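Local coordinates for sialidase B (Streptococcus pneumoniae serotype 4, PDB 4XJW), which hydrolyses terminal sialic acid linkages in oligosaccharides, glycoproteins and glycolipids as a glycosyl hydrolase family 33 sialidase with intramolecular trans-sialidase activity, at residues A[217-222]-A[620-625]; A[405-408]-A[414-417]; A[65-70]-A[86-91]; A[474-479]-A[516-521]. The protein carries 1 engineered substitution. All coordinates share one frame; numbering follows the deposited sequence.

Interaction 1 of 4, residues A[217-222]-A[620-625]; sequences GRVLSS and ELPNHH. With OPX ((1s,3R,4S)-1-[(cyclohexylamino)methyl]-3,4-dihydroxycyclopentanesulfonic acid), chain B.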
# COMPACT_ATOMS: atom_id res chain seq x y z
N GLY A 217 17.47 -9.55 15.06
CA GLY A 217 17.13 -10.40 13.93
C GLY A 217 15.65 -10.36 13.58
O GLY A 217 15.22 -10.85 12.53
N ARG A 218 14.86 -9.80 14.49
CA ARG A 218 13.44 -9.55 14.21
C ARG A 218 13.33 -8.55 13.06
O ARG A 218 14.04 -7.56 13.01
CB ARG A 218 12.71 -9.03 15.45
CG ARG A 218 11.27 -8.60 15.18
CD ARG A 218 10.54 -8.29 16.49
NE ARG A 218 10.27 -9.50 17.26
CZ ARG A 218 9.64 -9.51 18.43
NH1 ARG A 218 9.21 -8.38 18.98
NH2 ARG A 218 9.43 -10.67 19.05
N VAL A 219 12.45 -8.84 12.11
CA VAL A 219 12.19 -7.93 11.00
C VAL A 219 10.84 -7.28 11.26
O VAL A 219 9.85 -7.97 11.52
CB VAL A 219 12.17 -8.69 9.65
CG1 VAL A 219 11.90 -7.72 8.51
CG2 VAL A 219 13.50 -9.40 9.43
N LEU A 220 10.81 -5.95 11.22
CA LEU A 220 9.61 -5.17 11.55
C LEU A 220 9.08 -4.52 10.28
O LEU A 220 9.85 -4.10 9.40
CB LEU A 220 9.95 -4.08 12.57
CG LEU A 220 8.82 -3.21 13.14
CD1 LEU A 220 7.82 -4.09 13.88
CD2 LEU A 220 9.38 -2.12 14.07
N SER A 221 7.75 -4.46 10.16
CA SER A 221 7.11 -3.77 9.04
C SER A 221 6.06 -2.83 9.56
O SER A 221 5.31 -3.16 10.47
CB SER A 221 6.47 -4.79 8.08
OG SER A 221 5.69 -4.16 7.06
N SER A 222 5.99 -1.63 8.98
CA SER A 222 4.86 -0.74 9.22
C SER A 222 4.13 -0.43 7.92
O SER A 222 4.64 -0.70 6.83
CB SER A 222 5.26 0.55 9.95
OG SER A 222 6.14 1.35 9.18
N GLU A 620 17.58 -6.24 4.06
CA GLU A 620 18.37 -7.46 4.15
C GLU A 620 17.92 -8.21 5.38
O GLU A 620 17.97 -7.68 6.50
CB GLU A 620 19.86 -7.14 4.22
CG GLU A 620 20.73 -8.39 4.26
CD GLU A 620 22.21 -8.08 4.26
OE1 GLU A 620 22.59 -6.89 4.20
OE2 GLU A 620 23.01 -9.04 4.35
N LEU A 621 17.46 -9.43 5.16
CA LEU A 621 17.08 -10.32 6.25
C LEU A 621 18.35 -10.80 6.93
O LEU A 621 19.44 -10.77 6.33
CB LEU A 621 16.23 -11.47 5.72
CG LEU A 621 15.05 -10.97 4.88
CD1 LEU A 621 14.38 -12.08 4.12
CD2 LEU A 621 14.04 -10.22 5.74
N PRO A 622 18.24 -11.22 8.20
CA PRO A 622 19.45 -11.65 8.91
C PRO A 622 20.18 -12.81 8.25
O PRO A 622 21.38 -12.97 8.49
CB PRO A 622 18.91 -12.09 10.28
CG PRO A 622 17.67 -11.29 10.46
CD PRO A 622 17.06 -11.20 9.08
N ASN A 623 19.49 -13.60 7.43
CA ASN A 623 20.13 -14.69 6.70
C ASN A 623 20.74 -14.27 5.36
O ASN A 623 21.13 -15.12 4.56
CB ASN A 623 19.15 -15.84 6.51
CG ASN A 623 17.96 -15.45 5.66
OD1 ASN A 623 17.89 -14.32 5.16
ND2 ASN A 623 17.01 -16.37 5.49
N HIS A 624 20.76 -12.96 5.13
CA HIS A 624 21.32 -12.34 3.92
C HIS A 624 20.47 -12.49 2.67
O HIS A 624 20.90 -12.13 1.58
CB HIS A 624 22.77 -12.80 3.66
CG HIS A 624 23.67 -12.61 4.84
ND1 HIS A 624 23.86 -11.39 5.44
CD2 HIS A 624 24.42 -13.50 5.54
CE1 HIS A 624 24.69 -11.52 6.46
NE2 HIS A 624 25.05 -12.79 6.54
N HIS A 625 19.27 -13.04 2.82
CA HIS A 625 18.26 -12.87 1.77
C HIS A 625 17.78 -11.43 1.77
O HIS A 625 18.11 -10.65 2.68
CB HIS A 625 17.05 -13.78 2.01
CG HIS A 625 17.35 -15.23 1.86
ND1 HIS A 625 16.46 -16.11 1.29
CD2 HIS A 625 18.42 -15.97 2.24
CE1 HIS A 625 16.97 -17.33 1.31
NE2 HIS A 625 18.17 -17.27 1.87
CAF OPX B . 22.31 -8.51 8.13
CAG OPX B . 23.17 -7.85 9.16
CAH OPX B . 20.90 -8.01 8.23
CAI OPX B . 23.11 -6.35 9.02
CAJ OPX B . 20.81 -6.52 8.11
CAK OPX B . 20.47 -3.77 9.31
CAL OPX B . 20.09 -2.06 7.45
CAM OPX B . 18.83 -1.85 9.48
CAO OPX B . 18.86 -1.25 7.22
CAP OPX B . 17.93 -1.70 8.26
CAQ OPX B . 21.71 -5.85 9.12
CAR OPX B . 20.18 -2.29 8.93
NAN OPX B . 21.74 -4.39 8.91
OAA OPX B . 22.77 -1.73 9.06
OAB OPX B . 21.22 0.14 9.17
OAC OPX B . 18.36 -1.44 5.94
OAD OPX B . 17.35 -2.91 7.98
OAE OPX B . 21.44 -1.32 11.06
SAS OPX B . 21.48 -1.24 9.59

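Interaction 2 of 4, residues A[405-408]-A[414-417]; sequences NVFY and KVTP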
# COMPACT_ATOMS: atom_id res chain seq x y z
N ASN A 405 -10.26 14.32 21.51
CA ASN A 405 -8.88 14.54 21.10
C ASN A 405 -8.78 15.86 20.32
O ASN A 405 -9.66 16.18 19.52
CB ASN A 405 -8.41 13.36 20.24
CG ASN A 405 -6.92 13.37 19.99
OD1 ASN A 405 -6.40 14.26 19.33
ND2 ASN A 405 -6.23 12.36 20.50
N VAL A 406 -7.70 16.61 20.54
CA VAL A 406 -7.56 17.92 19.91
C VAL A 406 -7.40 17.84 18.39
O VAL A 406 -7.48 18.85 17.71
CB VAL A 406 -6.40 18.75 20.52
CG1 VAL A 406 -6.66 19.04 21.99
CG2 VAL A 406 -5.06 18.03 20.32
N PHE A 407 -7.17 16.63 17.87
CA PHE A 407 -7.10 16.42 16.43
C PHE A 407 -8.46 16.11 15.78
O PHE A 407 -8.55 15.93 14.56
CB PHE A 407 -6.10 15.29 16.13
CG PHE A 407 -4.66 15.74 16.21
CD1 PHE A 407 -3.98 15.72 17.41
CD2 PHE A 407 -4.00 16.18 15.07
CE1 PHE A 407 -2.65 16.13 17.48
CE2 PHE A 407 -2.67 16.61 15.13
CZ PHE A 407 -2.01 16.57 16.33
N TYR A 408 -9.52 16.09 16.59
CA TYR A 408 -10.83 15.66 16.12
C TYR A 408 -11.73 16.81 15.70
O TYR A 408 -11.60 17.93 16.20
CB TYR A 408 -11.58 14.86 17.19
CG TYR A 408 -10.99 13.53 17.58
CD1 TYR A 408 -9.88 13.00 16.94
CD2 TYR A 408 -11.56 12.79 18.61
CE1 TYR A 408 -9.36 11.76 17.31
CE2 TYR A 408 -11.06 11.57 18.99
CZ TYR A 408 -9.96 11.06 18.34
OH TYR A 408 -9.48 9.83 18.76
N LYS A 414 -9.28 22.71 19.30
CA LYS A 414 -8.77 22.13 18.06
C LYS A 414 -7.41 22.69 17.66
O LYS A 414 -7.13 23.88 17.85
CB LYS A 414 -9.80 22.34 16.94
CG LYS A 414 -11.03 21.46 17.12
CD LYS A 414 -12.16 21.81 16.17
CE LYS A 414 -12.00 21.15 14.83
NZ LYS A 414 -13.27 21.26 14.03
N VAL A 415 -6.55 21.83 17.12
CA VAL A 415 -5.25 22.26 16.63
C VAL A 415 -5.38 22.94 15.28
O VAL A 415 -6.41 22.83 14.60
CB VAL A 415 -4.26 21.08 16.52
CG1 VAL A 415 -4.05 20.44 17.88
CG2 VAL A 415 -4.77 20.04 15.53
N THR A 416 -4.32 23.63 14.88
CA THR A 416 -4.26 24.26 13.57
C THR A 416 -4.45 23.20 12.47
O THR A 416 -3.86 22.12 12.56
CB THR A 416 -2.89 24.94 13.38
OG1 THR A 416 -2.71 25.95 14.40
CG2 THR A 416 -2.76 25.57 12.02
N PRO A 417 -5.30 23.49 11.48
CA PRO A 417 -5.55 22.55 10.38
C PRO A 417 -4.38 22.50 9.42
O PRO A 417 -4.44 23.03 8.33
CB PRO A 417 -6.78 23.14 9.67
CG PRO A 417 -6.67 24.62 9.97
CD PRO A 417 -6.16 24.68 11.38

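Interaction 3 of 4, residues A[65-70]-A[86-91]; sequences SIFMRD and NYLFSR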
# COMPACT_ATOMS: atom_id res chain seq x y z
N SER A 65 -17.16 -16.12 -20.25
CA SER A 65 -15.72 -16.17 -20.43
C SER A 65 -15.01 -15.77 -19.15
O SER A 65 -15.53 -14.96 -18.38
CB SER A 65 -15.29 -15.25 -21.56
OG SER A 65 -15.38 -13.89 -21.17
N ILE A 66 -13.85 -16.38 -18.92
CA ILE A 66 -12.89 -15.90 -17.94
C ILE A 66 -11.74 -15.29 -18.75
O ILE A 66 -11.10 -15.99 -19.54
CB ILE A 66 -12.37 -17.03 -17.04
CG1 ILE A 66 -13.51 -17.62 -16.20
CG2 ILE A 66 -11.25 -16.51 -16.14
CD1 ILE A 66 -13.16 -18.97 -15.55
N PHE A 67 -11.49 -14.00 -18.58
CA PHE A 67 -10.45 -13.33 -19.37
C PHE A 67 -9.40 -12.65 -18.50
O PHE A 67 -9.60 -12.46 -17.29
CB PHE A 67 -11.07 -12.31 -20.35
CG PHE A 67 -11.69 -11.12 -19.67
CD1 PHE A 67 -10.94 -9.98 -19.40
CD2 PHE A 67 -13.03 -11.14 -19.29
CE1 PHE A 67 -11.51 -8.89 -18.76
CE2 PHE A 67 -13.61 -10.05 -18.66
CZ PHE A 67 -12.84 -8.92 -18.39
N MET A 68 -8.29 -12.29 -19.13
CA MET A 68 -7.26 -11.48 -18.49
C MET A 68 -6.74 -10.43 -19.47
O MET A 68 -6.99 -10.49 -20.68
CB MET A 68 -6.09 -12.33 -18.01
CG MET A 68 -5.35 -13.04 -19.13
SD MET A 68 -3.89 -13.94 -18.57
CE MET A 68 -2.71 -12.61 -18.34
N ARG A 69 -6.01 -9.47 -18.92
CA ARG A 69 -5.37 -8.43 -19.72
C ARG A 69 -3.89 -8.42 -19.40
O ARG A 69 -3.48 -8.90 -18.34
CB ARG A 69 -5.97 -7.05 -19.42
CG ARG A 69 -7.43 -6.89 -19.84
CD ARG A 69 -7.88 -5.44 -19.67
NE ARG A 69 -9.30 -5.27 -20.00
CZ ARG A 69 -9.76 -5.00 -21.22
NH1 ARG A 69 -8.93 -4.87 -22.24
NH2 ARG A 69 -11.07 -4.88 -21.41
N ASP A 70 -3.10 -7.86 -20.30
CA ASP A 70 -1.66 -7.83 -20.08
C ASP A 70 -1.24 -6.83 -18.99
O ASP A 70 -0.06 -6.68 -18.69
CB ASP A 70 -0.87 -7.63 -21.38
CG ASP A 70 -1.08 -6.26 -22.00
OD1 ASP A 70 -1.84 -5.45 -21.43
OD2 ASP A 70 -0.49 -6.00 -23.07
N ASN A 86 -26.11 -8.80 -19.70
CA ASN A 86 -24.73 -8.63 -20.11
C ASN A 86 -23.87 -8.18 -18.94
O ASN A 86 -23.70 -6.99 -18.70
CB ASN A 86 -24.62 -7.63 -21.25
CG ASN A 86 -25.27 -8.13 -22.52
OD1 ASN A 86 -24.70 -8.96 -23.23
ND2 ASN A 86 -26.47 -7.65 -22.80
N TYR A 87 -23.32 -9.15 -18.23
CA TYR A 87 -22.53 -8.85 -17.05
C TYR A 87 -21.04 -8.86 -17.39
O TYR A 87 -20.56 -9.72 -18.13
CB TYR A 87 -22.82 -9.86 -15.95
CG TYR A 87 -24.22 -9.80 -15.39
CD1 TYR A 87 -24.92 -8.60 -15.31
CD2 TYR A 87 -24.85 -10.96 -14.93
CE1 TYR A 87 -26.20 -8.55 -14.79
CE2 TYR A 87 -26.13 -10.91 -14.40
CZ TYR A 87 -26.80 -9.71 -14.34
OH TYR A 87 -28.07 -9.67 -13.82
N LEU A 88 -20.33 -7.87 -16.86
CA LEU A 88 -18.88 -7.82 -16.96
C LEU A 88 -18.36 -7.45 -15.58
O LEU A 88 -18.66 -6.37 -15.07
CB LEU A 88 -18.44 -6.79 -18.00
CG LEU A 88 -16.95 -6.44 -17.97
CD1 LEU A 88 -16.13 -7.59 -18.48
CD2 LEU A 88 -16.65 -5.17 -18.77
N PHE A 89 -17.59 -8.36 -14.97
CA PHE A 89 -16.97 -8.11 -13.67
C PHE A 89 -15.48 -8.30 -13.79
O PHE A 89 -15.02 -9.25 -14.42
CB PHE A 89 -17.50 -9.07 -12.60
CG PHE A 89 -18.98 -9.12 -12.53
CD1 PHE A 89 -19.70 -7.97 -12.19
CD2 PHE A 89 -19.67 -10.29 -12.79
CE1 PHE A 89 -21.09 -8.00 -12.13
CE2 PHE A 89 -21.06 -10.32 -12.73
CZ PHE A 89 -21.76 -9.17 -12.40
N SER A 90 -14.70 -7.41 -13.18
CA SER A 90 -13.26 -7.53 -13.29
C SER A 90 -12.58 -6.77 -12.16
O SER A 90 -13.20 -5.95 -11.49
CB SER A 90 -12.78 -6.98 -14.64
OG SER A 90 -12.93 -5.57 -14.66
N ARG A 91 -11.30 -7.05 -11.96
CA ARG A 91 -10.48 -6.20 -11.12
C ARG A 91 -9.06 -6.12 -11.67
O ARG A 91 -8.46 -7.15 -12.01
CB ARG A 91 -10.41 -6.70 -9.68
CG ARG A 91 -9.95 -5.60 -8.74
CD ARG A 91 -9.41 -6.19 -7.43
NE ARG A 91 -8.03 -6.63 -7.55
CZ ARG A 91 -7.31 -7.09 -6.53
NH1 ARG A 91 -7.86 -7.16 -5.33
NH2 ARG A 91 -6.05 -7.47 -6.73

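Interaction 4 of 4, residues A[474-479]-A[516-521]; sequences GELTYL and TFFRTT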
# COMPACT_ATOMS: atom_id res chain seq x y z
N GLY A 474 11.18 22.88 -2.12
CA GLY A 474 12.52 23.40 -2.31
C GLY A 474 13.67 22.73 -1.59
O GLY A 474 14.83 23.11 -1.81
N GLU A 475 13.39 21.75 -0.73
CA GLU A 475 14.49 21.10 -0.01
C GLU A 475 14.16 19.73 0.56
O GLU A 475 12.99 19.39 0.76
CB GLU A 475 15.01 22.00 1.13
CG GLU A 475 14.06 22.17 2.31
CD GLU A 475 14.66 22.95 3.47
OE1 GLU A 475 15.08 24.12 3.27
OE2 GLU A 475 14.72 22.41 4.60
N LEU A 476 15.20 18.95 0.82
CA LEU A 476 15.10 17.83 1.74
C LEU A 476 15.42 18.38 3.12
O LEU A 476 16.32 19.21 3.28
CB LEU A 476 16.07 16.71 1.38
CG LEU A 476 15.87 16.01 0.04
CD1 LEU A 476 16.82 14.85 -0.12
CD2 LEU A 476 14.42 15.54 -0.07
N THR A 477 14.68 17.93 4.13
CA THR A 477 14.93 18.38 5.48
C THR A 477 15.21 17.16 6.33
O THR A 477 14.29 16.44 6.73
CB THR A 477 13.77 19.19 6.07
OG1 THR A 477 13.32 20.18 5.12
CG2 THR A 477 14.20 19.89 7.35
N TYR A 478 16.49 16.91 6.59
CA TYR A 478 16.87 15.78 7.43
C TYR A 478 16.66 16.10 8.90
O TYR A 478 17.12 17.13 9.40
CB TYR A 478 18.32 15.39 7.17
CG TYR A 478 18.60 14.99 5.72
CD1 TYR A 478 18.99 15.94 4.78
CD2 TYR A 478 18.49 13.67 5.31
CE1 TYR A 478 19.25 15.58 3.45
CE2 TYR A 478 18.75 13.30 4.00
CZ TYR A 478 19.13 14.25 3.08
OH TYR A 478 19.39 13.85 1.79
N LEU A 479 15.95 15.22 9.60
CA LEU A 479 15.75 15.39 11.03
C LEU A 479 16.74 14.50 11.77
O LEU A 479 16.75 13.27 11.60
CB LEU A 479 14.30 15.07 11.41
CG LEU A 479 13.25 15.82 10.60
CD1 LEU A 479 11.86 15.55 11.16
CD2 LEU A 479 13.54 17.32 10.59
N THR A 516 21.85 9.67 -0.27
CA THR A 516 20.39 9.73 -0.27
C THR A 516 19.89 9.64 -1.70
O THR A 516 20.33 10.41 -2.55
CB THR A 516 19.92 11.05 0.34
OG1 THR A 516 20.42 11.16 1.68
CG2 THR A 516 18.40 11.12 0.36
N PHE A 517 18.99 8.69 -1.97
CA PHE A 517 18.35 8.56 -3.28
C PHE A 517 16.94 9.11 -3.16
O PHE A 517 16.23 8.80 -2.20
CB PHE A 517 18.31 7.10 -3.72
CG PHE A 517 19.68 6.47 -3.82
CD1 PHE A 517 20.46 6.63 -4.96
CD2 PHE A 517 20.19 5.75 -2.76
CE1 PHE A 517 21.71 6.06 -5.04
CE2 PHE A 517 21.45 5.18 -2.83
CZ PHE A 517 22.21 5.33 -3.97
N PHE A 518 16.51 9.92 -4.12
CA PHE A 518 15.18 10.50 -4.02
C PHE A 518 14.43 10.71 -5.32
O PHE A 518 15.01 10.85 -6.39
CB PHE A 518 15.17 11.78 -3.16
CG PHE A 518 15.97 12.94 -3.74
CD1 PHE A 518 17.36 12.94 -3.67
CD2 PHE A 518 15.32 14.01 -4.33
CE1 PHE A 518 18.09 14.01 -4.18
CE2 PHE A 518 16.04 15.08 -4.83
CZ PHE A 518 17.43 15.08 -4.75
N ARG A 519 13.11 10.70 -5.17
CA ARG A 519 12.16 10.89 -6.25
C ARG A 519 12.17 12.35 -6.70
O ARG A 519 12.31 13.25 -5.87
CB ARG A 519 10.78 10.50 -5.71
CG ARG A 519 9.60 10.80 -6.60
CD ARG A 519 8.32 10.41 -5.87
NE ARG A 519 7.14 10.91 -6.55
CZ ARG A 519 5.90 10.72 -6.12
NH1 ARG A 519 5.69 10.02 -5.02
NH2 ARG A 519 4.88 11.21 -6.81
N THR A 520 12.01 12.57 -8.02
CA THR A 520 11.98 13.91 -8.60
C THR A 520 10.84 14.06 -9.60
O THR A 520 9.98 13.20 -9.72
CB THR A 520 13.29 14.28 -9.34
OG1 THR A 520 13.39 13.53 -10.56
CG2 THR A 520 14.51 14.01 -8.46
N THR A 521 10.88 15.17 -10.35
CA THR A 521 9.87 15.44 -11.37
C THR A 521 10.48 15.34 -12.77
O THR A 521 9.85 15.70 -13.76
CB THR A 521 9.27 16.84 -11.19
OG1 THR A 521 10.32 17.81 -11.06
CG2 THR A 521 8.38 16.89 -9.96

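Interaction 1 of 4, residues A[217-222]-A[620-625]
Val219 and Leu621 meet at their methyl groups and make the buried part of this junction. Val219 CG2 lies 3.8 Å from Leu621 CD2, the two side chains crossing at about a right angle, and 4.0 Å from Pro622 CD. What brings that methyl to the loop is the valine rotation, with CG1 anti to the backbone N (chi1 180°) and CG2 beside it. The approach is tightest one step further out, where Pro622 CG sits 3.2 Å from Gly217 O. No hydrogen bond crosses between the segments, so packing alone joins them. Leu621 is also covered by Tyr649 and Asp651 of strand 647-652; Gly217 and Pro622, though they come closest, are partly exposed and form the solvent side. Beyond Pro622 the loop is organised by its own bonds. Its type I turn runs from Leu621 to His624, and Asn623 OD1 accepts from His625 N in an Asx turn. His624 ND1 donates to Glu620 OE2 at 2.7 Å and 166°, with the carboxylate oxygen only 9° out of the imidazole plane. That bond, with Ser561 OG as a second partner of OE2, restrains the extended glutamate beside the inhibitor: OPX CAH, a cyclohexyl carbon, is 4.0 Å from Glu620 CG and 3.4 Å from Glu620 O. Strand 219-226 and the 620-625 loop are nearly 400 residues apart in sequence, and their meeting is consistent with ring closure of the sialidase beta-propeller, here beside the pocket that holds the cyclohexyl end of OPX.

Interaction 2 of 4, residues A[405-408]-A[414-417]
Val406 and Val415 join two loop segments through both backbone and side chain, at a type I beta turn from Asn405 to Tyr408 that also contains an Asx turn. Asn405 opens it: its OD1 accepts from Phe407 N at 2.9 Å, in the carbonyl plane and on a lone pair, while its backbone O receives Tyr408 N. Val406 follows with the one hydrogen bond across the contact. Val415 N donates to Val406 O at 3.2 Å with an N-H...O angle of 158°, the donor tilted 24° from the carbonyl plane, and Lys414 CA adds a CA-H...O contact to the same oxygen. The valine side chains cross at about a right angle, with Val406 CG2 3.6 Å from Val415 CG1, and both also pack on Leu335 of strand 330-337. At Phe407 the ring offers a face: Val415 CG2 stands 4.2 Å from its centroid and 21° off the normal, a CH-pi contact displaced toward the CD2-CE2 rim. At Val415, CG2 lies between the backbone N and the carbonyl carbon and CG1 anti to the carbonyl carbon; this sets CG2 over Phe407 and CG1 against Val406. Tyr408 closes the turn. Its ring packs over Asn405 CB, and its hydroxyl is bonded to Asn261 N. The bent chain of Lys414 then passes the Tyr408 carbonyl on the way to a bond between Lys414 NZ and Lys409 O, bringing Lys414 CE within 3.5 Å of Tyr408 O.

Interaction 3 of 4, residues A[65-70]-A[86-91]
Phe67 and Leu88 meet at about a right angle, one methyl against one end of the aromatic ring. Leu88 CD1 is 3.5 Å from Phe67 CE2 and equally 3.5 Å from Phe67 CZ, so the methyl straddles that ring bond; it approaches obliquely, and the contact is a small apolar one. Ser90 touches the same end of the ring from two residues further along, its CB 4.2 Å from Phe67 CZ. No hydrogen bond passes between the segments, and their nearest CA atoms, in Phe67 and Ser90, are 8.9 Å apart, so side chains must do the bridging. The phenylalanine achieves this with CG between the backbone N and the carbonyl carbon (chi1 68°), which carries the ring toward strand 85-91 although its CB does not point that way. Leu88 answers with CG anti to the backbone N (chi1 168°), which swings its CD1 methyl across to the ring. Phe67 is buried, whereas Leu88 is exposed, and the contact therefore spans from protected ring to surface. The two strands belong to the antiparallel six-stranded sheet of the concanavalin-like N-terminal domain. Strand 74-80 runs between them, bonded to Phe67 through Gly75 and touched by Leu88 at Glu77. Phe67 also packs on Leu46 of strand 46-53, while Phe89 of 85-91, an edge strand of the sheet, leads away to Phe129 of strand 126-132.

Interaction 4 of 4, residues A[474-479]-A[516-521]
Tyr478 and Thr516 supply the polar half of the first shell, Leu476 and Phe518 the apolar half. Tyr478 OH and Thr516 OG1 are hydrogen-bonded at 2.9 Å, and either could be the donor. The threonine oxygen lies at the edge of the tyrosine ring, near its plane, and Thr516 CG2 also comes within 3.2 Å of Tyr478 OH. Alongside, Leu476 CD1 sits over a face of Phe518, 4.2 Å from the ring centroid and only 16° off its normal, a CH-pi contact. That same methyl reaches Thr516 CG2 tip to tip at 4.1 Å, linking the two halves. On Thr516, CG2 is anti to the backbone N while OG1 lies beside it (chi1 -58°), which sends the methyl toward the leucine and the hydroxyl toward the tyrosine. The strand axes stay 11.1 Å apart and run at 136° to each other, so these four buried residues fill the space between separate sheets. In the second shell Tyr478 stacks its ring on Trp537, Leu476 and Tyr478 both touch Met528, and Thr516 and Phe518 pack on Ala504. Phe518 leads directly into Arg519, a substrate-binding residue by similarity, whose NH1 is salt-bridged to Glu503, a predicted active-site residue. Side-chain packing between strands of two separate sheets is characteristic of neighbouring blades in the sialidase beta-propeller, here next to the probable active site, the Phe518 side chain lying about 6 Å from that of Glu503.

Interactions 2 and 4 are the buried contacts; interactions 1 and 3 each run from a buried side chain out toward the surface. Interaction 3 stays within one sheet of the N-terminal domain, about 21 Å at nearest atoms from interaction 4, which instead joins two different sheets. Interactions 1 and 3 rest on van der Waals packing without a hydrogen bond between segments, whereas interaction 2 uses a backbone bond and interaction 4 a hydroxyl pair, each accompanied by a methyl over a phenylalanine face. Interactions 2 and 4 both fall inside the chain loop closed by interaction 1. Interaction 1 lines the inhibitor pocket, interaction 4 adjoins the residues predicted or inferred to be catalytic, and interactions 2 and 3 lie away from both.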